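Local coordinates for protein nicotinamide riboside transporter PnuC (Neisseria mucosa ATCC 25996, PDB 4QTN) that binds nicotinamide riboside, a form of vitamin B3, and probably carries it across the inner membrane as a homotrimer, at residues 62-73 / 95-106; 83-91 / 156-167. All coordinates share one frame; numbering follows the deposited sequence.

Contact 1: residues 62-73 / 95-106. With NNR (Nicotinamide riboside), chain I.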
# COMPACT_ATOMS: atom_id res chain seq x y z
N ILE C 62 -26.43 0.41 -9.10
CA ILE C 62 -27.45 0.78 -8.10
C ILE C 62 -27.75 -0.33 -7.10
O ILE C 62 -28.19 -0.07 -5.98
CB ILE C 62 -28.76 1.21 -8.76
CG1 ILE C 62 -29.75 1.66 -7.69
CG2 ILE C 62 -29.34 0.07 -9.60
CD1 ILE C 62 -30.42 2.97 -8.01
N SER C 63 -27.52 -1.58 -7.53
CA SER C 63 -27.80 -2.75 -6.71
C SER C 63 -26.76 -2.97 -5.66
O SER C 63 -26.76 -4.00 -5.03
CB SER C 63 -27.87 -4.00 -7.57
OG SER C 63 -26.56 -4.35 -8.02
N ASN C 64 -25.85 -2.02 -5.51
CA ASN C 64 -24.94 -2.04 -4.38
C ASN C 64 -25.71 -1.97 -3.08
O ASN C 64 -25.34 -2.61 -2.11
CB ASN C 64 -23.92 -0.88 -4.47
CG ASN C 64 -24.36 0.35 -3.69
OD1 ASN C 64 -24.13 0.46 -2.48
ND2 ASN C 64 -24.98 1.30 -4.40
N TYR C 65 -26.83 -1.25 -3.09
CA TYR C 65 -27.53 -0.90 -1.85
C TYR C 65 -28.17 -2.08 -1.14
O TYR C 65 -28.18 -2.13 0.10
CB TYR C 65 -28.55 0.20 -2.10
CG TYR C 65 -27.93 1.56 -2.32
CD1 TYR C 65 -27.22 2.19 -1.31
CD2 TYR C 65 -28.07 2.21 -3.54
CE1 TYR C 65 -26.65 3.43 -1.51
CE2 TYR C 65 -27.51 3.45 -3.75
CZ TYR C 65 -26.80 4.06 -2.73
OH TYR C 65 -26.23 5.30 -2.94
N LEU C 66 -28.72 -3.02 -1.90
CA LEU C 66 -29.26 -4.23 -1.32
C LEU C 66 -28.18 -5.02 -0.58
O LEU C 66 -28.35 -5.39 0.59
CB LEU C 66 -29.92 -5.09 -2.38
CG LEU C 66 -30.29 -6.49 -1.88
CD1 LEU C 66 -31.16 -6.42 -0.62
CD2 LEU C 66 -30.98 -7.29 -2.98
N PHE C 67 -27.06 -5.27 -1.26
CA PHE C 67 -25.89 -5.89 -0.63
C PHE C 67 -25.45 -5.13 0.61
O PHE C 67 -25.24 -5.73 1.66
CB PHE C 67 -24.72 -5.98 -1.62
CG PHE C 67 -24.95 -6.95 -2.73
CD1 PHE C 67 -24.85 -8.32 -2.51
CD2 PHE C 67 -25.27 -6.50 -4.01
CE1 PHE C 67 -25.08 -9.22 -3.54
CE2 PHE C 67 -25.50 -7.39 -5.04
CZ PHE C 67 -25.40 -8.75 -4.81
N GLY C 68 -25.32 -3.82 0.49
CA GLY C 68 -24.88 -2.98 1.60
C GLY C 68 -25.74 -3.19 2.83
O GLY C 68 -25.22 -3.32 3.95
N LEU C 69 -27.05 -3.25 2.61
CA LEU C 69 -28.03 -3.41 3.69
C LEU C 69 -27.73 -4.64 4.55
O LEU C 69 -27.67 -4.53 5.77
CB LEU C 69 -29.46 -3.46 3.13
CG LEU C 69 -30.65 -3.27 4.10
CD1 LEU C 69 -31.06 -4.58 4.76
CD2 LEU C 69 -30.35 -2.20 5.14
N ILE C 70 -27.54 -5.79 3.89
CA ILE C 70 -27.14 -7.03 4.58
C ILE C 70 -25.81 -6.83 5.28
O ILE C 70 -25.69 -7.01 6.50
CB ILE C 70 -26.97 -8.20 3.58
CG1 ILE C 70 -28.32 -8.61 2.99
CG2 ILE C 70 -26.30 -9.39 4.25
CD1 ILE C 70 -28.21 -9.35 1.67
N SER C 71 -24.82 -6.42 4.49
CA SER C 71 -23.45 -6.39 4.91
C SER C 71 -23.24 -5.57 6.17
O SER C 71 -22.67 -6.08 7.14
CB SER C 71 -22.56 -5.87 3.80
OG SER C 71 -21.26 -5.61 4.30
N VAL C 72 -23.68 -4.30 6.15
CA VAL C 72 -23.44 -3.39 7.29
C VAL C 72 -24.13 -3.85 8.58
O VAL C 72 -23.64 -3.57 9.68
CB VAL C 72 -23.80 -1.90 6.99
CG1 VAL C 72 -22.80 -1.28 6.02
CG2 VAL C 72 -25.24 -1.75 6.49
N SER C 73 -25.25 -4.57 8.44
CA SER C 73 -26.03 -5.03 9.59
C SER C 73 -25.23 -6.10 10.30
O SER C 73 -24.79 -5.90 11.45
CB SER C 73 -27.37 -5.60 9.13
OG SER C 73 -28.09 -4.65 8.37
N TYR C 95 -25.29 3.78 8.54
CA TYR C 95 -25.27 3.08 7.25
C TYR C 95 -26.59 2.38 6.92
O TYR C 95 -26.99 2.33 5.76
CB TYR C 95 -24.10 2.08 7.16
CG TYR C 95 -22.72 2.69 7.07
CD1 TYR C 95 -22.53 4.04 6.76
CD2 TYR C 95 -21.58 1.90 7.26
CE1 TYR C 95 -21.25 4.60 6.68
CE2 TYR C 95 -20.29 2.44 7.18
CZ TYR C 95 -20.13 3.79 6.89
OH TYR C 95 -18.86 4.33 6.82
N VAL C 96 -27.28 1.85 7.93
CA VAL C 96 -28.48 1.04 7.69
C VAL C 96 -29.68 1.85 7.16
O VAL C 96 -30.32 1.45 6.18
CB VAL C 96 -28.88 0.18 8.92
CG1 VAL C 96 -30.18 -0.56 8.65
CG2 VAL C 96 -27.78 -0.82 9.23
N PRO C 97 -29.98 3.01 7.78
CA PRO C 97 -31.01 3.82 7.13
C PRO C 97 -30.53 4.37 5.77
O PRO C 97 -31.27 4.31 4.78
CB PRO C 97 -31.26 4.96 8.13
CG PRO C 97 -30.08 4.96 9.04
CD PRO C 97 -29.56 3.55 9.08
N VAL C 98 -29.29 4.83 5.71
CA VAL C 98 -28.75 5.48 4.51
C VAL C 98 -28.79 4.58 3.25
O VAL C 98 -28.91 5.09 2.14
CB VAL C 98 -27.33 6.03 4.76
CG1 VAL C 98 -26.68 6.49 3.46
CG2 VAL C 98 -27.38 7.19 5.74
N GLN C 99 -28.73 3.26 3.45
CA GLN C 99 -28.89 2.32 2.33
C GLN C 99 -30.14 2.64 1.50
O GLN C 99 -30.09 2.62 0.27
CB GLN C 99 -28.93 0.87 2.83
CG GLN C 99 -27.59 0.32 3.27
CD GLN C 99 -26.48 0.57 2.26
OE1 GLN C 99 -26.55 0.11 1.12
NE2 GLN C 99 -25.46 1.31 2.67
N PHE C 100 -31.26 2.93 2.19
CA PHE C 100 -32.52 3.24 1.49
C PHE C 100 -32.47 4.64 0.92
O PHE C 100 -32.69 4.84 -0.28
CB PHE C 100 -33.72 3.09 2.42
CG PHE C 100 -33.85 1.74 3.03
CD1 PHE C 100 -34.53 0.72 2.36
CD2 PHE C 100 -33.30 1.47 4.28
CE1 PHE C 100 -34.64 -0.55 2.93
CE2 PHE C 100 -33.41 0.21 4.85
CZ PHE C 100 -34.09 -0.81 4.17
N VAL C 101 -32.16 5.61 1.78
CA VAL C 101 -31.91 7.00 1.37
C VAL C 101 -31.06 7.06 0.10
O VAL C 101 -31.43 7.71 -0.89
CB VAL C 101 -31.16 7.76 2.48
CG1 VAL C 101 -31.26 9.25 2.25
CG2 VAL C 101 -31.73 7.39 3.84
N GLY C 102 -29.91 6.38 0.14
CA GLY C 102 -29.05 6.19 -1.02
C GLY C 102 -29.76 5.63 -2.24
O GLY C 102 -29.65 6.19 -3.33
N PHE C 103 -30.50 4.53 -2.07
CA PHE C 103 -31.23 3.93 -3.20
C PHE C 103 -32.22 4.92 -3.82
O PHE C 103 -32.39 4.95 -5.03
CB PHE C 103 -31.95 2.65 -2.80
CG PHE C 103 -32.74 2.04 -3.92
CD1 PHE C 103 -32.12 1.69 -5.12
CD2 PHE C 103 -34.11 1.83 -3.79
CE1 PHE C 103 -32.85 1.14 -6.17
CE2 PHE C 103 -34.84 1.28 -4.84
CZ PHE C 103 -34.21 0.93 -6.03
N ALA C 104 -32.86 5.71 -2.95
CA ALA C 104 -33.76 6.78 -3.37
C ALA C 104 -33.08 7.73 -4.34
O ALA C 104 -33.48 7.82 -5.50
CB ALA C 104 -34.28 7.54 -2.15
N MSE C 105 -32.03 8.41 -3.87
CA MSE C 105 -31.42 9.53 -4.62
C MSE C 105 -30.57 9.09 -5.76
O MSE C 105 -30.43 9.82 -6.73
CB MSE C 105 -30.55 10.36 -3.73
CG MSE C 105 -31.30 10.90 -2.56
SE MSE C 105 -29.90 11.47 -1.34
CE MSE C 105 -29.32 9.71 -0.69
N TRP C 106 -29.92 7.93 -5.63
CA TRP C 106 -29.22 7.34 -6.76
C TRP C 106 -30.23 6.97 -7.85
O TRP C 106 -30.06 7.35 -9.01
CB TRP C 106 -28.42 6.12 -6.33
CG TRP C 106 -26.94 6.39 -6.00
CD1 TRP C 106 -26.44 7.42 -5.26
CD2 TRP C 106 -25.82 5.56 -6.35
NE1 TRP C 106 -25.07 7.31 -5.15
CE2 TRP C 106 -24.67 6.17 -5.80
CE3 TRP C 106 -25.67 4.37 -7.08
CZ2 TRP C 106 -23.38 5.64 -5.97
CZ3 TRP C 106 -24.39 3.83 -7.24
CH2 TRP C 106 -23.27 4.46 -6.68
O2R NNR I . -22.37 1.71 0.80
C2R NNR I . -21.10 1.32 1.57
C3R NNR I . -21.48 0.65 2.90
O3R NNR I . -22.69 1.12 3.31
C4R NNR I . -20.42 1.09 3.89
C5R NNR I . -19.23 0.04 4.00
O5R NNR I . -18.10 0.69 4.66
O4R NNR I . -19.98 2.23 3.44
C1R NNR I . -20.38 2.35 1.88
N1 NNR I . -19.16 2.45 1.06
C2 NNR I . -17.91 2.10 1.58
C6 NNR I . -19.25 2.88 -0.24
C5 NNR I . -18.09 2.96 -1.04
C4 NNR I . -16.86 2.63 -0.52
C3 NNR I . -16.75 2.19 0.77
C7 NNR I . -15.39 1.80 1.29
O7 NNR I . -15.15 1.82 2.47
N7 NNR I . -14.36 1.38 0.37
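Helices 64-73 and 95-106 run antiparallel at 176°, with axes 9.0 Å apart, and come together most closely where Y65 faces Q99. Y65 is a knob in a hole formed by Q99, G102, F103 and W106. Its ring lies against bare backbone: CZ is 3.4 Å from the carbonyl carbon C of G102, and the N of F103 sits over the ring centre on the same face. N64 ND2 covers the opposite face. The ring edge points at the five-membered ring of W106 in an edge-to-face pair, planes at 82°, with centroids 5.2 Å apart. Y65 OH thus stands over the indole face, while W106 NE1 is hydrogen-bonded to the backbone O of M174. I62 CG1 meets the edge of the F103 ring, 3.5 Å from CE1. Q99 is the answering knob, set among N64, Y65, G68 and L69. Its chain bends at chi2 (-49°), and the amide end lies beside the ribose of the nicotinamide riboside. V72 CG1 packs 3.6 Å from Y95 CD2, and a face of the Y95 ring lies against the ribose, CE2 to C4R of the ligand 3.6 Å. L69 CD2 packs against V96 CG1. The helix pair is held largely by apolar and aromatic packing, while Q99 and Y95 serve the ribose side of the substrate site.

Contact 2: residues 83-91 / 156-167; sequences KLYGEMMLN and LPTLDGVTVVVS
E87 O takes two bonds from N91: one from the backbone N, and one from ND2 at 2.7 Å with an N-H...O angle of 150°. The side chain of E87 reaches to the other helix, where T163 OG1 gives a weak hydrogen bond to OE2 at 3.4 Å. With CG beside the backbone N and a bend at chi2 (-72°), the carboxylate turns back toward T163. Its other oxygen, OE1, is bonded to Y75 OH, so the buried group has partners on two helices. G86 marks the closest backbone approach, its CA 5.4 Å from the CA of D160. With no side chain there, L156 CD1 rests 3.7 Å from G86 N and V164 CG2 rests 3.7 Å from G86 O. M89 CE meets L156 CD1 tip to tip. Further along, L90 CG lies alongside V164 CG1, the two chains running opposite ways, and L90 CD1 touches S167 CB at 3.5 Å. The helix axes cross at -25°. Helix 158-167 also packs on a neighbouring subunit through V162 and V166. The contact thus joins two transmembrane helices mainly by apolar packing around a glycine. The one cross-helix polar bond is weak, and the stronger hold on the E87 carboxylate probably comes from Y75.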
# COMPACT_ATOMS: atom_id res chain seq x y z
N LYS C 83 -15.95 -6.01 20.50
CA LYS C 83 -15.69 -4.81 21.30
C LYS C 83 -15.08 -3.65 20.47
O LYS C 83 -14.33 -2.81 20.99
CB LYS C 83 -14.78 -5.14 22.50
CG LYS C 83 -15.29 -6.26 23.40
CD LYS C 83 -14.18 -6.84 24.28
CE LYS C 83 -13.70 -5.83 25.32
NZ LYS C 83 -12.24 -5.97 25.57
N LEU C 84 -15.40 -3.62 19.17
CA LEU C 84 -15.16 -2.43 18.36
C LEU C 84 -16.43 -1.59 18.37
O LEU C 84 -17.32 -1.77 17.54
CB LEU C 84 -14.74 -2.80 16.92
CG LEU C 84 -13.24 -2.95 16.60
CD1 LEU C 84 -13.02 -3.59 15.23
CD2 LEU C 84 -12.49 -1.62 16.69
N TYR C 85 -16.51 -0.68 19.34
CA TYR C 85 -17.73 0.09 19.57
C TYR C 85 -17.91 1.24 18.58
O TYR C 85 -19.04 1.64 18.29
CB TYR C 85 -17.79 0.59 21.02
CG TYR C 85 -17.65 -0.52 22.05
CD1 TYR C 85 -18.60 -1.55 22.14
CD2 TYR C 85 -16.55 -0.55 22.92
CE1 TYR C 85 -18.46 -2.57 23.07
CE2 TYR C 85 -16.40 -1.57 23.85
CZ TYR C 85 -17.35 -2.58 23.92
OH TYR C 85 -17.21 -3.58 24.84
N GLY C 86 -16.80 1.76 18.05
CA GLY C 86 -16.85 2.77 17.00
C GLY C 86 -17.55 2.26 15.75
O GLY C 86 -18.42 2.95 15.19
N GLU C 87 -17.20 1.06 15.32
CA GLU C 87 -17.74 0.49 14.09
C GLU C 87 -19.18 0.05 14.24
O GLU C 87 -19.94 0.05 13.28
CB GLU C 87 -16.86 -0.65 13.57
CG GLU C 87 -15.41 -0.26 13.34
CD GLU C 87 -15.21 0.65 12.13
OE1 GLU C 87 -15.53 0.20 11.01
OE2 GLU C 87 -14.73 1.80 12.30
N MSE C 88 -19.58 -0.28 15.47
CA MSE C 88 -20.90 -0.88 15.70
C MSE C 88 -22.04 0.13 15.67
O MSE C 88 -23.10 -0.15 15.10
CB MSE C 88 -20.89 -1.76 16.95
CG MSE C 88 -21.10 -0.97 18.25
SE MSE C 88 -22.45 -1.90 19.35
CE MSE C 88 -24.00 -1.76 18.12
N MSE C 89 -21.83 1.30 16.27
CA MSE C 89 -22.85 2.36 16.28
C MSE C 89 -22.93 3.00 14.93
O MSE C 89 -24.01 3.43 14.49
CB MSE C 89 -22.60 3.40 17.38
CG MSE C 89 -21.16 3.90 17.40
SE MSE C 89 -20.96 5.36 18.72
CE MSE C 89 -20.02 4.36 20.15
N LEU C 90 -21.79 3.05 14.23
CA LEU C 90 -21.70 3.66 12.89
C LEU C 90 -22.55 2.91 11.86
O LEU C 90 -23.40 3.51 11.20
CB LEU C 90 -20.25 3.74 12.43
CG LEU C 90 -19.81 4.77 11.37
CD1 LEU C 90 -18.62 4.24 10.60
CD2 LEU C 90 -20.92 5.17 10.41
N ASN C 91 -22.31 1.60 11.73
CA ASN C 91 -23.05 0.78 10.77
C ASN C 91 -24.54 0.69 11.07
O ASN C 91 -25.37 0.87 10.17
CB ASN C 91 -22.45 -0.63 10.66
CG ASN C 91 -21.13 -0.64 9.91
OD1 ASN C 91 -21.05 -1.09 8.76
ND2 ASN C 91 -20.08 -0.15 10.56
N LEU C 156 -14.85 5.96 23.51
CA LEU C 156 -14.31 5.85 22.17
C LEU C 156 -12.86 6.25 22.20
O LEU C 156 -12.55 7.40 22.51
CB LEU C 156 -15.08 6.75 21.21
CG LEU C 156 -15.50 6.12 19.89
CD1 LEU C 156 -16.04 4.73 20.16
CD2 LEU C 156 -16.55 6.98 19.21
N PRO C 157 -11.95 5.31 21.90
CA PRO C 157 -10.59 5.78 21.79
C PRO C 157 -10.51 6.71 20.60
O PRO C 157 -11.34 6.63 19.69
CB PRO C 157 -9.78 4.49 21.54
CG PRO C 157 -10.69 3.37 21.94
CD PRO C 157 -12.05 3.87 21.58
N THR C 158 -9.56 7.62 20.63
CA THR C 158 -9.49 8.70 19.68
C THR C 158 -9.52 8.16 18.26
O THR C 158 -10.33 8.60 17.44
CB THR C 158 -8.23 9.55 19.91
OG1 THR C 158 -7.14 8.98 19.18
CG2 THR C 158 -7.86 9.58 21.43
N LEU C 159 -8.68 7.19 17.97
CA LEU C 159 -8.60 6.66 16.62
C LEU C 159 -9.89 5.99 16.21
O LEU C 159 -10.38 6.23 15.13
CB LEU C 159 -7.41 5.73 16.44
CG LEU C 159 -7.39 4.99 15.10
CD1 LEU C 159 -5.98 4.57 14.74
CD2 LEU C 159 -8.32 3.78 15.13
N ASP C 160 -10.45 5.14 17.09
CA ASP C 160 -11.76 4.53 16.81
C ASP C 160 -12.72 5.65 16.52
O ASP C 160 -13.71 5.48 15.80
CB ASP C 160 -12.28 3.73 18.01
CG ASP C 160 -11.28 2.67 18.52
OD1 ASP C 160 -10.07 2.97 18.60
OD2 ASP C 160 -11.73 1.56 18.90
N GLY C 161 -12.41 6.82 17.07
CA GLY C 161 -13.24 8.01 16.90
C GLY C 161 -13.06 8.66 15.55
O GLY C 161 -14.05 8.92 14.85
N VAL C 162 -11.80 8.92 15.17
CA VAL C 162 -11.44 9.56 13.88
C VAL C 162 -12.05 8.82 12.69
O VAL C 162 -12.68 9.44 11.83
CB VAL C 162 -9.89 9.67 13.69
CG1 VAL C 162 -9.54 9.96 12.24
CG2 VAL C 162 -9.31 10.75 14.59
N THR C 163 -11.87 7.51 12.64
CA THR C 163 -12.44 6.74 11.56
C THR C 163 -13.98 6.90 11.46
O THR C 163 -14.57 6.60 10.42
CB THR C 163 -11.97 5.25 11.58
OG1 THR C 163 -12.98 4.40 11.02
CG2 THR C 163 -11.66 4.81 12.99
N VAL C 164 -14.60 7.45 12.49
CA VAL C 164 -16.06 7.58 12.45
C VAL C 164 -16.63 8.85 11.79
O VAL C 164 -17.58 8.77 11.01
CB VAL C 164 -16.72 7.31 13.80
CG1 VAL C 164 -18.23 7.52 13.70
CG2 VAL C 164 -16.40 5.90 14.26
N VAL C 165 -16.04 10.02 12.09
CA VAL C 165 -16.36 11.26 11.35
C VAL C 165 -16.11 11.03 9.85
O VAL C 165 -17.02 11.19 9.03
CB VAL C 165 -15.50 12.46 11.84
CG1 VAL C 165 -15.46 13.58 10.80
CG2 VAL C 165 -16.02 13.00 13.17
N VAL C 166 -14.89 10.62 9.53
CA VAL C 166 -14.45 10.43 8.16
C VAL C 166 -15.42 9.52 7.42
O VAL C 166 -15.85 9.83 6.31
CB VAL C 166 -12.99 9.90 8.08
CG1 VAL C 166 -12.62 9.47 6.68
CG2 VAL C 166 -12.01 10.95 8.59
N SER C 167 -15.82 8.42 8.06
CA SER C 167 -16.77 7.49 7.45
C SER C 167 -18.16 8.08 7.15
O SER C 167 -18.78 7.70 6.15
CB SER C 167 -16.91 6.21 8.28
OG SER C 167 -16.18 5.15 7.68

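Overall arrangement
Contacts 1 and 2 have centres about 20 Å apart and share the transmembrane helix 85-107. Their segments alternate along the chain: 62-73, 83-91, 95-106, 156-167. The early turns of the shared helix pack on helix 158-175 in contact 2. Its later turns pack on helix 64-80, the preceding helix in the chain, in contact 1. Probable backbone hydrogen bonds from Y95 and V96 to L90 and N91 carry the helix from one contact to the other. Y95 OH is also hydrogen-bonded to S167 OG. Contact 1 lines the nicotinamide riboside pocket directly. Contact 2 approaches it through S167, about 6 Å away between side chain and ligand, and reaches the trimer interface.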